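Local coordinates for separin (PDB 5U1T), which is a caspase-like cysteine protease that cleaves the MCD1/SCC1 subunit of cohesin at the onset of anaphase, setting chromosome segregation in motion, at residues K196-I201 with M248-L253. Numbering follows the deposited sequence.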
ATOM      1  N   LYS A 196     -73.304  -9.534  23.904  1.00 87.34           N
ATOM      2  CA  LYS A 196     -72.195  -9.776  22.988  1.00 83.71           C
ATOM      3  C   LYS A 196     -72.651 -10.528  21.736  1.00 82.98           C
ATOM      4  O   LYS A 196     -72.222 -10.204  20.624  1.00 84.43           O
ATOM      5  CB  LYS A 196     -71.080 -10.560  23.686  1.00 80.18           C
ATOM      6  CG  LYS A 196     -69.852 -10.821  22.800  1.00 71.48           C
ATOM      7  CD  LYS A 196     -69.234  -9.528  22.323  1.00 66.98           C
ATOM      8  CE  LYS A 196     -68.705  -8.695  23.473  1.00 67.66           C
ATOM      9  NZ  LYS A 196     -68.006  -7.459  23.007  1.00 69.37           N
ATOM     10  N   PHE A 197     -73.510 -11.532  21.931  1.00 80.17           N
ATOM     11  CA  PHE A 197     -74.007 -12.375  20.844  1.00 81.73           C
ATOM     12  C   PHE A 197     -74.852 -11.597  19.843  1.00 87.48           C
ATOM     13  O   PHE A 197     -74.734 -11.798  18.628  1.00 86.65           O
ATOM     14  CB  PHE A 197     -74.821 -13.547  21.402  1.00 79.35           C
ATOM     15  CG  PHE A 197     -75.706 -14.217  20.381  1.00 83.90           C
ATOM     16  CD1 PHE A 197     -75.190 -15.155  19.502  1.00 84.05           C
ATOM     17  CD2 PHE A 197     -77.062 -13.914  20.309  1.00 84.60           C
ATOM     18  CE1 PHE A 197     -76.008 -15.770  18.564  1.00 88.30           C
ATOM     19  CE2 PHE A 197     -77.874 -14.526  19.378  1.00 88.57           C
ATOM     20  CZ  PHE A 197     -77.350 -15.457  18.508  1.00 88.89           C
ATOM     21  N   LEU A 198     -75.721 -10.727  20.355  1.00 89.32           N
ATOM     22  CA  LEU A 198     -76.511  -9.852  19.487  1.00 93.37           C
ATOM     23  C   LEU A 198     -75.571  -8.936  18.716  1.00 88.65           C
ATOM     24  O   LEU A 198     -75.693  -8.793  17.496  1.00 89.11           O
ATOM     25  CB  LEU A 198     -77.534  -9.031  20.288  1.00 91.58           C
ATOM     26  CG  LEU A 198     -78.633  -9.838  20.988  1.00 88.52           C
ATOM     27  CD1 LEU A 198     -79.665  -8.934  21.661  1.00 88.79           C
ATOM     28  CD2 LEU A 198     -79.302 -10.794  20.012  1.00 86.22           C
ATOM     29  N   GLN A 199     -74.627  -8.334  19.435  1.00 88.87           N
ATOM     30  CA  GLN A 199     -73.642  -7.452  18.821  1.00 90.73           C
ATOM     31  C   GLN A 199     -72.922  -8.145  17.664  1.00 88.34           C
ATOM     32  O   GLN A 199     -72.821  -7.584  16.579  1.00 89.97           O
ATOM     33  CB  GLN A 199     -72.638  -6.970  19.866  1.00 86.56           C
ATOM     34  CG  GLN A 199     -71.436  -6.228  19.292  1.00 88.26           C
ATOM     35  CD  GLN A 199     -70.224  -6.285  20.212  1.00 85.46           C
ATOM     36  OE1 GLN A 199     -70.347  -6.565  21.407  1.00 85.81           O
ATOM     37  NE2 GLN A 199     -69.050  -6.035  19.657  1.00 84.79           N
ATOM     38  N   TYR A 200     -72.455  -9.374  17.880  1.00 85.99           N
ATOM     39  CA  TYR A 200     -71.669 -10.070  16.855  1.00 89.40           C
ATOM     40  C   TYR A 200     -72.505 -10.344  15.611  1.00 85.19           C
ATOM     41  O   TYR A 200     -72.064 -10.091  14.486  1.00 90.89           O
ATOM     42  CB  TYR A 200     -71.080 -11.385  17.394  1.00 82.64           C
ATOM     43  CG  TYR A 200     -69.789 -11.227  18.179  1.00 76.90           C
ATOM     44  CD1 TYR A 200     -69.204  -9.980  18.351  1.00 75.25           C
ATOM     45  CD2 TYR A 200     -69.153 -12.331  18.744  1.00 74.40           C
ATOM     46  CE1 TYR A 200     -68.029  -9.834  19.071  1.00 75.19           C
ATOM     47  CE2 TYR A 200     -67.979 -12.195  19.462  1.00 68.29           C
ATOM     48  CZ  TYR A 200     -67.422 -10.943  19.622  1.00 71.71           C
ATOM     49  OH  TYR A 200     -66.256 -10.792  20.334  1.00 67.00           O
ATOM     50  N   ILE A 201     -73.712 -10.847  15.825  1.00 85.90           N
ATOM     51  CA  ILE A 201     -74.625 -11.174  14.736  1.00 93.47           C
ATOM     52  C   ILE A 201     -74.964  -9.954  13.857  1.00 95.37           C
ATOM     53  O   ILE A 201     -75.111 -10.079  12.635  1.00 89.81           O
ATOM     54  CB  ILE A 201     -75.913 -11.817  15.295  1.00 92.41           C
ATOM     55  CG1 ILE A 201     -75.652 -13.299  15.581  1.00 92.73           C
ATOM     56  CG2 ILE A 201     -77.071 -11.642  14.342  1.00 90.77           C
ATOM     57  CD1 ILE A 201     -76.862 -14.170  15.470  1.00 92.87           C
ATOM     58  N   MET A 248     -73.275   0.302  20.012  1.00101.95           N
ATOM     59  CA  MET A 248     -72.722   0.651  18.735  1.00 97.72           C
ATOM     60  C   MET A 248     -73.433   0.082  17.538  1.00100.08           C
ATOM     61  O   MET A 248     -73.729   0.793  16.597  1.00101.99           O
ATOM     62  CB  MET A 248     -71.301   0.164  18.703  1.00 95.65           C
ATOM     63  CG  MET A 248     -70.395   1.025  19.532  1.00 97.42           C
ATOM     64  SD  MET A 248     -69.814   2.358  18.498  1.00116.77           S
ATOM     65  CE  MET A 248     -69.323   3.510  19.767  1.00105.76           C
ATOM     66  N   LEU A 249     -73.675  -1.209  17.542  1.00 97.03           N
ATOM     67  CA  LEU A 249     -74.325  -1.812  16.409  1.00104.94           C
ATOM     68  C   LEU A 249     -75.832  -1.613  16.448  1.00109.23           C
ATOM     69  O   LEU A 249     -76.491  -1.776  15.434  1.00106.31           O
ATOM     70  CB  LEU A 249     -73.974  -3.290  16.314  1.00 97.78           C
ATOM     71  CG  LEU A 249     -72.605  -3.534  15.701  1.00 94.45           C
ATOM     72  CD1 LEU A 249     -71.539  -2.983  16.625  1.00 92.76           C
ATOM     73  CD2 LEU A 249     -72.380  -5.006  15.424  1.00 92.83           C
ATOM     74  N   TYR A 250     -76.388  -1.240  17.595  1.00110.52           N
ATOM     75  CA  TYR A 250     -77.837  -1.085  17.637  1.00114.04           C
ATOM     76  C   TYR A 250     -78.312   0.343  17.937  1.00118.35           C
ATOM     77  O   TYR A 250     -79.500   0.569  18.195  1.00118.70           O
ATOM     78  CB  TYR A 250     -78.426  -2.028  18.679  1.00111.45           C
ATOM     79  CG  TYR A 250     -78.293  -3.490  18.340  1.00107.75           C
ATOM     80  CD1 TYR A 250     -77.122  -4.185  18.611  1.00101.36           C
ATOM     81  CD2 TYR A 250     -79.344  -4.178  17.763  1.00105.11           C
ATOM     82  CE1 TYR A 250     -77.005  -5.519  18.312  1.00 95.81           C
ATOM     83  CE2 TYR A 250     -79.233  -5.513  17.463  1.00101.52           C
ATOM     84  CZ  TYR A 250     -78.064  -6.179  17.740  1.00 94.39           C
ATOM     85  OH  TYR A 250     -77.967  -7.512  17.439  1.00 93.07           O
ATOM     86  N   ASP A 251     -77.385   1.298  17.931  1.00118.31           N
ATOM     87  CA  ASP A 251     -77.754   2.703  18.069  1.00118.07           C
ATOM     88  C   ASP A 251     -78.598   3.093  16.874  1.00120.07           C
ATOM     89  O   ASP A 251     -78.222   2.835  15.728  1.00120.86           O
ATOM     90  CB  ASP A 251     -76.514   3.602  18.175  1.00115.05           C
ATOM     91  CG  ASP A 251     -76.235   4.053  19.608  1.00118.39           C
ATOM     92  OD1 ASP A 251     -76.947   3.596  20.536  1.00114.43           O
ATOM     93  OD2 ASP A 251     -75.293   4.857  19.799  1.00123.15           O
ATOM     94  N   GLY A 252     -79.742   3.704  17.146  1.00120.84           N
ATOM     95  CA  GLY A 252     -80.664   4.078  16.093  1.00119.42           C
ATOM     96  C   GLY A 252     -81.547   2.914  15.682  1.00122.78           C
ATOM     97  O   GLY A 252     -81.903   2.789  14.508  1.00126.20           O
ATOM     98  N   LEU A 253     -81.890   2.061  16.650  1.00123.93           N
ATOM     99  CA  LEU A 253     -82.763   0.903  16.438  1.00122.59           C
ATOM    100  C   LEU A 253     -83.568   0.655  17.715  1.00121.88           C
ATOM    101  O   LEU A 253     -83.666   1.546  18.560  1.00121.89           O
ATOM    102  CB  LEU A 253     -81.948  -0.339  16.054  1.00117.41           C
ATOM    103  CG  LEU A 253     -81.292  -0.321  14.665  1.00115.88           C
ATOM    104  CD1 LEU A 253     -79.766  -0.463  14.738  1.00114.69           C
ATOM    105  CD2 LEU A 253     -81.906  -1.379  13.758  1.00110.49           C
TER
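Y250 OH donates to the backbone oxygen L198 O at 2.6 Å. The hydroxyl lies well above the carbonyl plane, 66° out of it, and the C=O...OH angle is 99°, so the tyrosine reaches the helix from its flank. L198 C and Q199 CA lie at the edge of the ring, in its plane, and L198 CB comes to 3.9 Å from Y250 CZ. Y250 CG stands anti to its own carbonyl carbon (chi1 -67°), which carries the ring toward helix 190-203. A phenylalanine here would probably leave L198 O without this donor. Beside it, the L249 side chain runs across that of Q199, with L249 CD2 4.2 Å from Q199 CG. Both ends of the Q199 amide are held, NE2 by Q203 and OE1 by K196 NZ at 3.0 Å, and the same NZ forms a salt bridge with D160, whose carboxylate also takes the hydroxyl of Y200. Y246 stacks on Y250 one turn back. The contact thus joins the C-terminal end of helix 236-250, where Y250 also begins the type II beta turn that ends at L253, to helix 190-203, whose F197 and Y200 pack on helix 172-185.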